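Local atomic coordinates of MdbA protein (Corynebacterium matruchotii ATCC 14266, PDB entry 6BO0), a protein that is a thiol-disulfide oxidoreductase of the DsbA-like thioredoxin family, probably introducing disulfide bonds into exported proteins as they fold. Residues 9-15 with 114-119; 129-133 with 146-150; 30-36 with 67-71; 15-21 with 105-111; 77-81 with 162-168. The contacts are given in a common frame with arbitrary orientation. Residue numbers count along the deposited sequence, not the author numbering.

The contacts lie in a thioredoxin-like sheet, in the helical part of the fold, and where the two meet. Contacts 1 and 4, with centres about 12 Å apart, share E15 and lay the N-terminal arm along helix 106-118. Contact 4 leads into contact 3 (centres about 13 Å apart), where N20 N and V31 O, 2.8 Å apart, probably form a hydrogen bond between neighbouring strands. Contact 5 reaches the same sheet, about 25 Å from contact 3 between centres. Contact 2 lies within the helical part and meets contact 1 through L116 CD2 and L132 CD2, 3.9 Å apart. M117 of 114-119 touches C52, second cysteine of the C-x-x-C active-site motif; the first, C49, is oxidised to S-hydroxycysteine here.

Contact 1. Residues 9-15 with 114-119; sequences FAETYNE and TMLMTE
A short hydrogen bond, 2.6 Å from Y13 OH to E119 OE2, ties a buried tyrosine to E119, beside the last turn of helix 106-118. The N-terminal arm here packs on that helix, in the helical part of the DsbA-like fold. Y13 is the first residue to leave helical geometry after helix 9-12 (phi/psi -115/77), though its N still bonds F9 O at 2.9 Å. Y13 CA lies 6.4 Å from M115 CA. With chi1 in m, the Y13 ring lays one face on M115, whose CB stands 3.8 Å from the ring centroid, a CH-pi contact. F9, one turn earlier and also m, puts CD2 3.8 Å from M115 CG; M115 SD, 5.1 Å from the F9 centroid, makes an oblique Met-aromatic contact. Methionine, long and flexible, can touch two neighbouring rings at once. T114 CG2 touches Y13 CD1 at 3.8 Å. Tyrosine thus supplies an apolar face and, at its tip, a hydroxyl that donates to one carboxylate oxygen of E119, N122 serving the other.

Contact 2. Residues 129-133 with 146-150; sequences LKDLA and VKKIA
This is close antiparallel helix-helix packing inside the helical domain that DsbA-like proteins insert into the thioredoxin fold, formed by two consecutive helices, 129-138 and 143-151. The short segments have axes 7.8 Å apart at closest approach and cross at 160°; in register, K130 CA lies 4.2 Å from A150 CA and A133 CA 4.9 Å from V146 CA. Small residues permit this proximity. A133 points its methyl straight at the partner, with CB 3.4 Å from V146 O, 3.9 Å from V146 CG1 and 3.9 Å from A150 CB, so both alanines replace bulk with backbone contact. I149 supplies the bulk: with chi1 m and chi2 t, its CG2 enters as a knob among L129 CD2 (4.4 Å), L132 CB (4.2 Å) and A133 CB (3.9 Å), while A136 completes the hole. L129, chi1 m and chi2 t, rests CB against I149 O at 3.3 Å. Beyond the pair, I149 also touches A96 and T99 of helix 89-103, to which K148 adds a salt bridge with D103. K130 turns away and makes a weak 3.5 Å salt bridge from NZ to D131 OD1. No hydrogen bond crosses the interface: its chemistry is that of apolar side chains and methyl groups laid against helical backbone, so its fit depends on close complementarity of shape.

Contact 3. Residues 30-36 with 67-71; sequences LVSDKAD and IEDGK
I67, in the last turn of helix 51-68, lies under the end of strand 27-31, I67 CA 5.7 Å from V31 CA. With chi1 m and chi2 t, it fits CD1 to L30 CB at 4.0 Å and CG2 to L30 O at 3.8 Å. G70 ends the helix in a Schellman motif, phi/psi 86/18, with G70 N bonding I67 O at 3.1 Å. Any CB here would strike K34 O, so glycine alone lets A35 CA and G70 CA approach to 3.7 Å. In this thioredoxin fold the helix feeds strand 72-78, which pairs with 27-31. G70 O accepts from D36 N at 3.3 Å, beyond a type I turn spanning S32 to A35. S32, whose small hydroxyl can accept and donate at once, opens an ST turn: OG accepts from K34 N at 3.1 Å and donates to E68 O at 3.0 Å. The long aliphatic chain of K34 lies along the helix end, CD 3.5 Å from E68 O, leaving NZ to a water 2.8 Å away.

Contact 4. Residues 15-21 with 105-111; sequences ETTAFNN and SAQVYWN
Hydrogen bonds fix the outer end of this contact. N111, chi1 m, reads both backbone groups of E15: OD1 accepts from E15 N and ND2 donates to E15 O, each at 2.9 Å, which an amide, donor and acceptor in one group, does neatly. W110 NE1 donates to E15 OE2 at 3.0 Å, E15 having chi1 m and chi2 t, and a water bridges E15 OE2 (2.9 Å) to N111 OD1 (2.7 Å). S105 is the N-cap, its OG accepting from V108 N at 3.1 Å; next to the cap, N21 ND2 bonds D104 O. Residues 15-19 run as an extended chain along the start of helix 106-118, with CA pairs T17-Q107 at 5.3 Å and N21-A106 at 5.2 Å. The arm thus crosses from helix 9-12 to the edge strand 20-24 of the thioredoxin sheet, passing over a helix of the inserted domain. Aromatic contact follows: F19, chi1 p, directs its edge to the face of W110 in an offset edge-to-face pair, with six-membered ring centroids 5.7 Å apart and planes at 73°; F19 CZ meets W110 CE3 at 3.7 Å. Among packing contacts, A106, small enough to sit under the chain, brings CB 3.3 Å from F19 O and 3.9 Å from F19 CE1. T17, chi1 p, sets CG2 3.7 Å from W110 CB and OG1 3.2 Å from Q107 CA.

Contact 5. Residues 77-81 with 162-168; sequences RTMNF and ADDNAKK
A162 faces T78 and M79, its CA 4.3 Å from M79 CA. Lacking a bulky side chain, it comes close enough for a CA-H...O contact of 3.5 Å from A162 CA to T78 O, with CB 3.5 Å from N80 ND2. One residue on, D163 OD1 receives a hydrogen bond from a water 2.6 Å away, which accepts from N80 ND2 at 2.9 Å; the N80 amide also bonds N91. N165, chi1 m, is the polar hub: ND2 donates to T78 O at 3.0 Å and OD1 accepts from R77 NH1 at 3.1 Å, also meeting S26 OG. Helix 155-172 is thereby packed on strand 72-78 of the thioredoxin sheet, shortly before the chain re-enters that sheet at 181-184. The methyl of A166 then meets F81 CE1 at 3.7 Å, while M79 SD, with chi1 m and chi2 t, lies 3.8 Å from A166 CA. K168, chi1 t and extended until chi4 turns to p, sets CE over the guanidinium face of R77, 3.6 Å from NH2; its NZ forms a salt bridge with D172, and R77 NE one with D42.

Contact 1. Residues 9-15 with 114-119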
# COMPACT_ATOMS: atom_id res chain seq x y z
N PHE A 9 -14.57 9.40 7.13
CA PHE A 9 -13.33 8.70 7.00
C PHE A 9 -12.25 9.49 7.68
O PHE A 9 -11.30 8.89 8.11
CB PHE A 9 -12.97 8.51 5.50
CG PHE A 9 -13.72 7.39 4.80
CD1 PHE A 9 -14.75 6.70 5.46
CD2 PHE A 9 -13.41 7.04 3.50
CE1 PHE A 9 -15.45 5.68 4.82
CE2 PHE A 9 -14.12 6.04 2.85
CZ PHE A 9 -15.12 5.34 3.51
N ALA A 10 -12.37 10.83 7.75
CA ALA A 10 -11.30 11.63 8.35
C ALA A 10 -11.10 11.30 9.84
O ALA A 10 -10.01 11.45 10.39
CB ALA A 10 -11.58 13.12 8.17
N GLU A 11 -12.18 10.87 10.49
CA GLU A 11 -12.13 10.43 11.89
C GLU A 11 -11.65 8.99 11.99
O GLU A 11 -10.96 8.63 12.93
CB GLU A 11 -13.52 10.52 12.55
CG GLU A 11 -14.15 11.91 12.58
CD GLU A 11 -15.61 11.93 13.08
OE1 GLU A 11 -16.23 10.86 13.30
OE2 GLU A 11 -16.16 13.04 13.26
N THR A 12 -12.04 8.18 11.03
CA THR A 12 -11.80 6.75 11.06
C THR A 12 -10.34 6.39 10.74
O THR A 12 -9.77 5.51 11.39
CB THR A 12 -12.79 6.03 10.11
OG1 THR A 12 -14.13 6.41 10.47
CG2 THR A 12 -12.68 4.54 10.21
N TYR A 13 -9.78 7.06 9.73
CA TYR A 13 -8.46 6.76 9.21
C TYR A 13 -7.55 7.94 9.49
O TYR A 13 -7.24 8.73 8.61
CB TYR A 13 -8.58 6.43 7.72
CG TYR A 13 -9.55 5.29 7.47
CD1 TYR A 13 -9.24 4.00 7.86
CD2 TYR A 13 -10.77 5.51 6.87
CE1 TYR A 13 -10.14 2.96 7.69
CE2 TYR A 13 -11.67 4.48 6.68
CZ TYR A 13 -11.35 3.20 7.09
OH TYR A 13 -12.25 2.18 6.89
N ASN A 14 -7.12 8.03 10.75
CA ASN A 14 -6.43 9.21 11.23
C ASN A 14 -5.31 8.89 12.18
O ASN A 14 -5.08 9.60 13.16
CB ASN A 14 -7.42 10.16 11.90
CG ASN A 14 -6.86 11.55 12.06
OD1 ASN A 14 -6.23 12.11 11.14
ND2 ASN A 14 -7.08 12.13 13.22
N GLU A 15 -4.59 7.83 11.88
CA GLU A 15 -3.42 7.49 12.65
C GLU A 15 -2.27 8.42 12.39
O GLU A 15 -2.17 9.02 11.31
CB GLU A 15 -2.97 6.11 12.29
CG GLU A 15 -3.93 5.04 12.72
CD GLU A 15 -3.32 3.70 12.44
OE1 GLU A 15 -2.44 3.30 13.23
OE2 GLU A 15 -3.68 3.09 11.39
N THR A 114 -4.74 2.05 4.56
CA THR A 114 -5.64 1.40 5.51
C THR A 114 -7.08 1.50 5.04
O THR A 114 -7.84 0.52 5.07
CB THR A 114 -5.49 1.97 6.91
OG1 THR A 114 -4.15 1.76 7.36
CG2 THR A 114 -6.48 1.33 7.88
N MET A 115 -7.48 2.69 4.62
CA MET A 115 -8.82 2.89 4.13
C MET A 115 -9.13 1.98 2.94
O MET A 115 -10.16 1.33 2.89
CB MET A 115 -9.02 4.37 3.81
CG MET A 115 -10.37 4.74 3.22
SD MET A 115 -10.59 4.39 1.48
CE MET A 115 -9.40 5.52 0.74
N LEU A 116 -8.22 1.92 1.97
CA LEU A 116 -8.50 1.11 0.77
C LEU A 116 -8.67 -0.35 1.12
O LEU A 116 -9.52 -1.04 0.56
CB LEU A 116 -7.37 1.24 -0.24
CG LEU A 116 -7.23 2.57 -1.00
CD1 LEU A 116 -5.96 2.53 -1.82
CD2 LEU A 116 -8.42 2.84 -1.87
N MET A 117 -7.83 -0.86 2.03
CA MET A 117 -7.94 -2.26 2.43
C MET A 117 -9.18 -2.50 3.27
O MET A 117 -9.87 -3.51 3.10
CB MET A 117 -6.67 -2.69 3.17
CG MET A 117 -5.46 -2.80 2.28
SD MET A 117 -5.70 -4.03 0.96
CE MET A 117 -4.00 -4.19 0.35
N THR A 118 -9.50 -1.58 4.18
CA THR A 118 -10.63 -1.79 5.09
C THR A 118 -11.97 -1.66 4.36
O THR A 118 -12.91 -2.42 4.58
CB THR A 118 -10.54 -0.82 6.26
OG1 THR A 118 -9.29 -1.00 6.94
CG2 THR A 118 -11.68 -1.03 7.23
N GLU A 119 -12.04 -0.68 3.47
CA GLU A 119 -13.28 -0.43 2.72
C GLU A 119 -13.42 -1.23 1.44
O GLU A 119 -14.40 -1.07 0.73
CB GLU A 119 -13.40 1.07 2.39
CG GLU A 119 -13.36 1.99 3.60
CD GLU A 119 -14.60 1.93 4.47
OE1 GLU A 119 -15.67 1.49 4.00
OE2 GLU A 119 -14.47 2.32 5.64

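Contact 2. Residues 129-133 with 146-150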
# COMPACT_ATOMS: atom_id res chain seq x y z
N LEU A 129 -10.90 7.41 -10.52
CA LEU A 129 -9.81 8.20 -9.99
C LEU A 129 -10.31 9.49 -9.35
O LEU A 129 -9.78 9.90 -8.32
CB LEU A 129 -8.79 8.49 -11.08
CG LEU A 129 -7.92 7.29 -11.44
CD1 LEU A 129 -7.17 7.60 -12.72
CD2 LEU A 129 -6.95 6.91 -10.33
N LYS A 130 -11.32 10.15 -9.92
CA LYS A 130 -11.79 11.40 -9.30
C LYS A 130 -12.37 11.15 -7.90
O LYS A 130 -12.30 12.01 -7.04
CB LYS A 130 -12.84 12.09 -10.19
CG LYS A 130 -14.14 11.33 -10.42
CD LYS A 130 -15.04 11.98 -11.44
CE LYS A 130 -16.38 11.28 -11.46
NZ LYS A 130 -17.13 11.62 -10.22
N ASP A 131 -12.98 9.99 -7.71
CA ASP A 131 -13.57 9.63 -6.43
C ASP A 131 -12.48 9.31 -5.41
O ASP A 131 -12.55 9.70 -4.23
CB ASP A 131 -14.52 8.43 -6.58
CG ASP A 131 -15.60 8.69 -7.59
OD1 ASP A 131 -16.31 9.70 -7.43
OD2 ASP A 131 -15.71 7.92 -8.56
N LEU A 132 -11.48 8.57 -5.85
CA LEU A 132 -10.31 8.30 -5.02
C LEU A 132 -9.58 9.58 -4.64
O LEU A 132 -9.10 9.71 -3.52
CB LEU A 132 -9.40 7.31 -5.72
CG LEU A 132 -10.00 5.93 -5.89
CD1 LEU A 132 -9.27 5.13 -6.97
CD2 LEU A 132 -9.99 5.16 -4.60
N ALA A 133 -9.56 10.55 -5.57
CA ALA A 133 -8.98 11.85 -5.27
C ALA A 133 -9.75 12.56 -4.15
O ALA A 133 -9.15 13.15 -3.25
CB ALA A 133 -8.94 12.71 -6.52
N VAL A 146 -4.12 15.56 -4.87
CA VAL A 146 -5.51 15.30 -5.22
C VAL A 146 -5.69 15.46 -6.74
O VAL A 146 -6.31 14.62 -7.39
CB VAL A 146 -6.43 16.25 -4.42
CG1 VAL A 146 -7.88 16.12 -4.86
CG2 VAL A 146 -6.33 15.96 -2.92
N LYS A 147 -5.15 16.56 -7.29
CA LYS A 147 -5.24 16.76 -8.74
C LYS A 147 -4.58 15.61 -9.52
O LYS A 147 -5.13 15.11 -10.49
CB LYS A 147 -4.59 18.09 -9.10
CG LYS A 147 -4.67 18.45 -10.57
CD LYS A 147 -3.73 19.58 -10.94
CE LYS A 147 -4.18 20.86 -10.33
NZ LYS A 147 -3.28 21.94 -10.79
N LYS A 148 -3.37 15.21 -9.10
CA LYS A 148 -2.66 14.18 -9.83
C LYS A 148 -3.40 12.85 -9.77
O LYS A 148 -3.36 12.07 -10.73
CB LYS A 148 -1.26 13.99 -9.29
CG LYS A 148 -0.31 15.10 -9.72
CD LYS A 148 1.09 14.73 -9.29
CE LYS A 148 2.07 15.84 -9.50
NZ LYS A 148 3.42 15.28 -9.27
N ILE A 149 -4.04 12.54 -8.63
CA ILE A 149 -4.86 11.32 -8.57
C ILE A 149 -6.00 11.39 -9.59
O ILE A 149 -6.19 10.49 -10.41
CB ILE A 149 -5.42 11.08 -7.16
CG1 ILE A 149 -4.28 10.82 -6.16
CG2 ILE A 149 -6.39 9.89 -7.19
CD1 ILE A 149 -4.71 10.81 -4.71
N ALA A 150 -6.76 12.47 -9.55
CA ALA A 150 -7.91 12.59 -10.45
C ALA A 150 -7.49 12.52 -11.91
O ALA A 150 -8.20 11.95 -12.73
CB ALA A 150 -8.66 13.90 -10.18

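Contact 3. Residues 30-36 with 67-71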
# COMPACT_ATOMS: atom_id res chain seq x y z
N LEU A 30 8.90 2.20 3.39
CA LEU A 30 8.58 2.80 4.66
C LEU A 30 9.69 2.45 5.64
O LEU A 30 9.94 1.28 5.94
CB LEU A 30 7.24 2.29 5.20
CG LEU A 30 6.08 2.35 4.19
CD1 LEU A 30 4.83 1.77 4.85
CD2 LEU A 30 5.81 3.79 3.73
N VAL A 31 10.33 3.47 6.18
CA VAL A 31 11.51 3.26 7.04
C VAL A 31 11.66 4.51 7.88
O VAL A 31 11.34 5.61 7.44
CB VAL A 31 12.80 2.96 6.25
CG1 VAL A 31 13.37 4.20 5.58
CG2 VAL A 31 13.84 2.33 7.15
N SER A 32 12.12 4.33 9.11
CA SER A 32 12.35 5.48 9.93
C SER A 32 13.81 5.82 10.06
O SER A 32 14.70 5.03 9.75
CB SER A 32 11.71 5.32 11.27
OG SER A 32 12.56 4.59 12.09
N ASP A 33 14.06 7.04 10.52
CA ASP A 33 15.41 7.50 10.84
C ASP A 33 16.08 6.66 11.94
O ASP A 33 17.29 6.71 12.09
CB ASP A 33 15.39 8.96 11.29
CG ASP A 33 15.09 9.94 10.15
OD1 ASP A 33 15.03 9.55 8.96
OD2 ASP A 33 14.92 11.15 10.46
N LYS A 34 15.30 5.88 12.68
CA LYS A 34 15.86 5.01 13.72
C LYS A 34 16.39 3.69 13.18
O LYS A 34 16.93 2.91 13.92
CB LYS A 34 14.84 4.70 14.78
CG LYS A 34 14.28 5.94 15.43
CD LYS A 34 13.32 5.63 16.56
CE LYS A 34 12.77 6.91 17.15
NZ LYS A 34 11.88 6.65 18.33
N ALA A 35 16.20 3.44 11.88
CA ALA A 35 16.64 2.19 11.29
C ALA A 35 18.06 1.82 11.71
O ALA A 35 18.99 2.59 11.57
CB ALA A 35 16.51 2.24 9.78
N ASP A 36 18.19 0.62 12.25
CA ASP A 36 19.43 0.14 12.82
C ASP A 36 19.55 -1.32 12.43
O ASP A 36 18.86 -2.18 13.00
CB ASP A 36 19.41 0.34 14.34
CG ASP A 36 20.64 -0.19 15.04
OD1 ASP A 36 21.65 -0.50 14.36
OD2 ASP A 36 20.60 -0.27 16.30
N ILE A 67 8.24 -0.53 12.13
CA ILE A 67 8.83 0.48 11.24
C ILE A 67 9.32 1.68 12.07
O ILE A 67 10.46 2.16 11.96
CB ILE A 67 7.82 0.98 10.19
CG1 ILE A 67 7.37 -0.15 9.25
CG2 ILE A 67 8.48 2.09 9.33
CD1 ILE A 67 6.13 0.18 8.45
N GLU A 68 8.44 2.17 12.92
CA GLU A 68 8.77 3.38 13.66
C GLU A 68 10.03 3.18 14.51
O GLU A 68 10.90 4.06 14.58
CB GLU A 68 7.58 3.78 14.53
CG GLU A 68 6.47 4.35 13.65
CD GLU A 68 5.24 4.83 14.37
OE1 GLU A 68 5.09 4.53 15.57
OE2 GLU A 68 4.42 5.53 13.72
N ASP A 69 10.13 2.00 15.11
CA ASP A 69 11.24 1.71 16.01
C ASP A 69 12.55 1.38 15.31
O ASP A 69 13.56 1.22 15.98
CB ASP A 69 10.82 0.60 16.95
CG ASP A 69 9.72 1.03 17.91
OD1 ASP A 69 9.27 2.22 17.89
OD2 ASP A 69 9.27 0.16 18.68
N GLY A 70 12.56 1.26 13.99
CA GLY A 70 13.77 1.03 13.25
C GLY A 70 14.14 -0.43 13.14
O GLY A 70 15.24 -0.77 12.68
N LYS A 71 13.17 -1.31 13.39
CA LYS A 71 13.42 -2.76 13.31
C LYS A 71 13.30 -3.31 11.89
O LYS A 71 13.96 -4.31 11.57
CB LYS A 71 12.48 -3.55 14.23
CG LYS A 71 12.52 -3.17 15.70
CD LYS A 71 13.84 -3.51 16.37
CE LYS A 71 13.95 -4.99 16.70
NZ LYS A 71 15.18 -5.32 17.49
O HOH W 1 12.46 1.71 10.21
O HOH W 2 9.86 5.01 17.36
O HOH W 3 16.88 -2.78 14.73

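Contact 4. Residues 15-21 with 105-111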
# COMPACT_ATOMS: atom_id res chain seq x y z
N GLU A 15 -4.59 7.83 11.88
CA GLU A 15 -3.42 7.49 12.65
C GLU A 15 -2.27 8.42 12.39
O GLU A 15 -2.17 9.02 11.31
CB GLU A 15 -2.97 6.11 12.29
CG GLU A 15 -3.93 5.04 12.72
CD GLU A 15 -3.32 3.70 12.44
OE1 GLU A 15 -2.44 3.30 13.23
OE2 GLU A 15 -3.68 3.09 11.39
N THR A 16 -1.41 8.58 13.40
CA THR A 16 -0.18 9.31 13.25
C THR A 16 0.91 8.35 12.89
O THR A 16 0.84 7.16 13.24
CB THR A 16 0.23 9.95 14.56
OG1 THR A 16 0.27 8.93 15.57
CG2 THR A 16 -0.77 11.05 14.92
N THR A 17 1.90 8.83 12.16
CA THR A 17 3.04 8.01 11.77
C THR A 17 4.32 8.71 12.15
O THR A 17 4.37 9.94 12.31
CB THR A 17 3.03 7.74 10.26
OG1 THR A 17 3.00 8.98 9.55
CG2 THR A 17 1.77 6.93 9.84
N ALA A 18 5.36 7.91 12.37
CA ALA A 18 6.72 8.42 12.65
C ALA A 18 7.69 7.62 11.79
O ALA A 18 8.60 6.97 12.29
CB ALA A 18 7.09 8.34 14.13
N PHE A 19 7.55 7.78 10.49
CA PHE A 19 8.47 7.18 9.54
C PHE A 19 8.39 7.91 8.22
O PHE A 19 7.56 8.84 8.04
CB PHE A 19 8.24 5.67 9.38
CG PHE A 19 6.82 5.29 9.03
CD1 PHE A 19 6.32 5.41 7.74
CD2 PHE A 19 5.97 4.83 10.02
CE1 PHE A 19 5.02 5.04 7.44
CE2 PHE A 19 4.67 4.45 9.72
CZ PHE A 19 4.18 4.57 8.43
N ASN A 20 9.31 7.58 7.33
CA ASN A 20 9.44 8.20 6.02
C ASN A 20 8.91 7.28 4.94
O ASN A 20 8.85 6.07 5.10
CB ASN A 20 10.93 8.48 5.76
CG ASN A 20 11.53 9.28 6.87
OD1 ASN A 20 10.93 10.26 7.28
ND2 ASN A 20 12.64 8.83 7.41
N ASN A 21 8.52 7.91 3.83
CA ASN A 21 8.02 7.20 2.68
C ASN A 21 8.76 7.65 1.46
O ASN A 21 8.86 8.85 1.21
CB ASN A 21 6.51 7.47 2.45
CG ASN A 21 6.16 8.96 2.36
OD1 ASN A 21 6.55 9.75 3.23
ND2 ASN A 21 5.42 9.36 1.35
N SER A 105 2.66 12.75 2.15
CA SER A 105 3.26 12.38 3.42
C SER A 105 3.03 10.90 3.74
O SER A 105 2.07 10.25 3.29
CB SER A 105 2.71 13.22 4.57
OG SER A 105 1.35 12.89 4.81
N ALA A 106 3.92 10.37 4.56
CA ALA A 106 3.79 9.02 5.07
C ALA A 106 2.48 8.83 5.81
O ALA A 106 1.82 7.78 5.70
CB ALA A 106 4.97 8.69 5.99
N GLN A 107 2.05 9.86 6.53
CA GLN A 107 0.85 9.75 7.31
C GLN A 107 -0.40 9.60 6.39
O GLN A 107 -1.30 8.78 6.65
CB GLN A 107 0.70 10.94 8.23
CG GLN A 107 -0.48 10.82 9.12
CD GLN A 107 -0.38 11.77 10.28
OE1 GLN A 107 -1.23 12.63 10.45
NE2 GLN A 107 0.69 11.66 11.05
N VAL A 108 -0.48 10.44 5.37
CA VAL A 108 -1.61 10.35 4.44
C VAL A 108 -1.56 9.02 3.70
O VAL A 108 -2.60 8.36 3.53
CB VAL A 108 -1.62 11.57 3.50
CG1 VAL A 108 -2.73 11.43 2.47
CG2 VAL A 108 -1.82 12.84 4.27
N TYR A 109 -0.37 8.60 3.28
CA TYR A 109 -0.23 7.31 2.62
C TYR A 109 -0.74 6.17 3.50
O TYR A 109 -1.51 5.32 3.06
CB TYR A 109 1.23 7.06 2.22
CG TYR A 109 1.40 5.67 1.67
CD1 TYR A 109 0.93 5.32 0.42
CD2 TYR A 109 1.95 4.66 2.43
CE1 TYR A 109 1.03 4.02 -0.07
CE2 TYR A 109 2.04 3.36 1.97
CZ TYR A 109 1.59 3.04 0.72
OH TYR A 109 1.70 1.75 0.29
N TRP A 110 -0.27 6.13 4.74
CA TRP A 110 -0.63 5.06 5.65
C TRP A 110 -2.14 4.98 5.85
O TRP A 110 -2.75 3.91 5.77
CB TRP A 110 0.08 5.28 6.99
CG TRP A 110 -0.22 4.24 7.99
CD1 TRP A 110 -1.20 4.27 8.95
CD2 TRP A 110 0.40 2.98 8.11
NE1 TRP A 110 -1.21 3.11 9.67
CE2 TRP A 110 -0.22 2.30 9.18
CE3 TRP A 110 1.45 2.35 7.44
CZ2 TRP A 110 0.16 1.03 9.56
CZ3 TRP A 110 1.82 1.09 7.84
CH2 TRP A 110 1.18 0.45 8.88
N ASN A 111 -2.74 6.13 6.12
CA ASN A 111 -4.18 6.16 6.34
C ASN A 111 -4.99 5.83 5.08
O ASN A 111 -6.01 5.14 5.15
CB ASN A 111 -4.62 7.50 6.95
CG ASN A 111 -4.23 7.63 8.39
OD1 ASN A 111 -4.53 6.74 9.19
ND2 ASN A 111 -3.54 8.70 8.74
O HOH W 4 -5.52 4.20 9.43

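Contact 5. Residues 77-81 with 162-168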
# COMPACT_ATOMS: atom_id res chain seq x y z
N ARG A 77 4.86 -3.62 -2.11
CA ARG A 77 5.02 -3.97 -3.52
C ARG A 77 3.66 -4.30 -4.11
O ARG A 77 3.19 -5.42 -4.11
CB ARG A 77 6.02 -5.13 -3.64
CG ARG A 77 7.42 -4.71 -3.26
CD ARG A 77 8.46 -5.76 -3.58
NE ARG A 77 9.82 -5.34 -3.25
CZ ARG A 77 10.56 -4.52 -3.97
NH1 ARG A 77 10.08 -4.02 -5.11
NH2 ARG A 77 11.78 -4.21 -3.57
N THR A 78 3.02 -3.25 -4.62
CA THR A 78 1.67 -3.35 -5.13
C THR A 78 1.65 -4.03 -6.48
O THR A 78 2.52 -3.80 -7.31
CB THR A 78 1.03 -1.97 -5.21
OG1 THR A 78 1.29 -1.25 -4.01
CG2 THR A 78 -0.50 -2.05 -5.44
N MET A 79 0.62 -4.86 -6.67
CA MET A 79 0.36 -5.60 -7.89
C MET A 79 -1.07 -5.34 -8.35
O MET A 79 -1.87 -4.72 -7.64
CB MET A 79 0.63 -7.10 -7.68
CG MET A 79 2.12 -7.37 -7.37
SD MET A 79 2.61 -9.08 -7.40
CE MET A 79 1.47 -9.58 -6.22
N ASN A 80 -1.38 -5.79 -9.57
CA ASN A 80 -2.70 -5.53 -10.14
C ASN A 80 -3.30 -6.68 -10.90
O ASN A 80 -4.18 -6.49 -11.73
CB ASN A 80 -2.63 -4.29 -11.05
CG ASN A 80 -1.78 -4.53 -12.27
OD1 ASN A 80 -1.30 -5.65 -12.46
ND2 ASN A 80 -1.56 -3.52 -13.10
N PHE A 81 -2.89 -7.90 -10.56
CA PHE A 81 -3.41 -9.08 -11.28
C PHE A 81 -4.92 -9.29 -11.16
O PHE A 81 -5.53 -9.87 -12.06
CB PHE A 81 -2.69 -10.36 -10.81
CG PHE A 81 -1.38 -10.65 -11.52
CD1 PHE A 81 -0.59 -9.63 -12.04
CD2 PHE A 81 -0.93 -11.96 -11.65
CE1 PHE A 81 0.60 -9.91 -12.70
CE2 PHE A 81 0.25 -12.25 -12.30
CZ PHE A 81 1.02 -11.23 -12.82
N ALA A 162 3.53 -2.20 -10.97
CA ALA A 162 2.82 -3.46 -10.74
C ALA A 162 3.46 -4.61 -11.52
O ALA A 162 3.67 -5.70 -10.99
CB ALA A 162 1.36 -3.28 -11.13
N ASP A 163 3.78 -4.36 -12.79
CA ASP A 163 4.42 -5.39 -13.59
C ASP A 163 5.79 -5.77 -13.01
O ASP A 163 6.15 -6.95 -12.96
CB ASP A 163 4.62 -4.91 -15.03
CG ASP A 163 3.34 -4.81 -15.83
OD1 ASP A 163 2.30 -5.35 -15.42
OD2 ASP A 163 3.40 -4.22 -16.95
N ASP A 164 6.54 -4.76 -12.58
CA ASP A 164 7.85 -4.98 -12.01
C ASP A 164 7.78 -5.79 -10.71
O ASP A 164 8.62 -6.66 -10.47
CB ASP A 164 8.59 -3.66 -11.79
CG ASP A 164 9.06 -3.02 -13.08
OD1 ASP A 164 9.00 -3.69 -14.13
OD2 ASP A 164 9.51 -1.87 -13.02
N ASN A 165 6.79 -5.50 -9.87
CA ASN A 165 6.64 -6.30 -8.65
C ASN A 165 6.24 -7.73 -8.95
O ASN A 165 6.77 -8.64 -8.32
CB ASN A 165 5.66 -5.63 -7.72
CG ASN A 165 6.25 -4.40 -7.07
OD1 ASN A 165 7.45 -4.39 -6.75
ND2 ASN A 165 5.45 -3.37 -6.87
N ALA A 166 5.37 -7.95 -9.93
CA ALA A 166 5.05 -9.31 -10.34
C ALA A 166 6.30 -10.06 -10.81
O ALA A 166 6.49 -11.22 -10.49
CB ALA A 166 4.00 -9.30 -11.41
N LYS A 167 7.14 -9.39 -11.61
CA LYS A 167 8.37 -10.01 -12.12
C LYS A 167 9.31 -10.36 -10.97
O LYS A 167 9.92 -11.44 -10.96
CB LYS A 167 9.06 -9.06 -13.10
CG LYS A 167 8.33 -8.94 -14.43
CD LYS A 167 8.90 -7.86 -15.33
CE LYS A 167 7.97 -7.63 -16.51
NZ LYS A 167 8.42 -6.56 -17.44
N LYS A 168 9.46 -9.45 -10.01
CA LYS A 168 10.31 -9.71 -8.85
C LYS A 168 9.78 -10.88 -8.03
O LYS A 168 10.54 -11.72 -7.57
CB LYS A 168 10.46 -8.45 -7.99
CG LYS A 168 11.44 -8.63 -6.84
CD LYS A 168 11.67 -7.35 -6.06
CE LYS A 168 12.50 -7.55 -4.80
NZ LYS A 168 13.78 -8.24 -5.06
O HOH W 5 1.05 -6.96 -10.89
O HOH W 6 0.74 -6.86 -13.80
O HOH W 7 0.42 -3.63 -15.22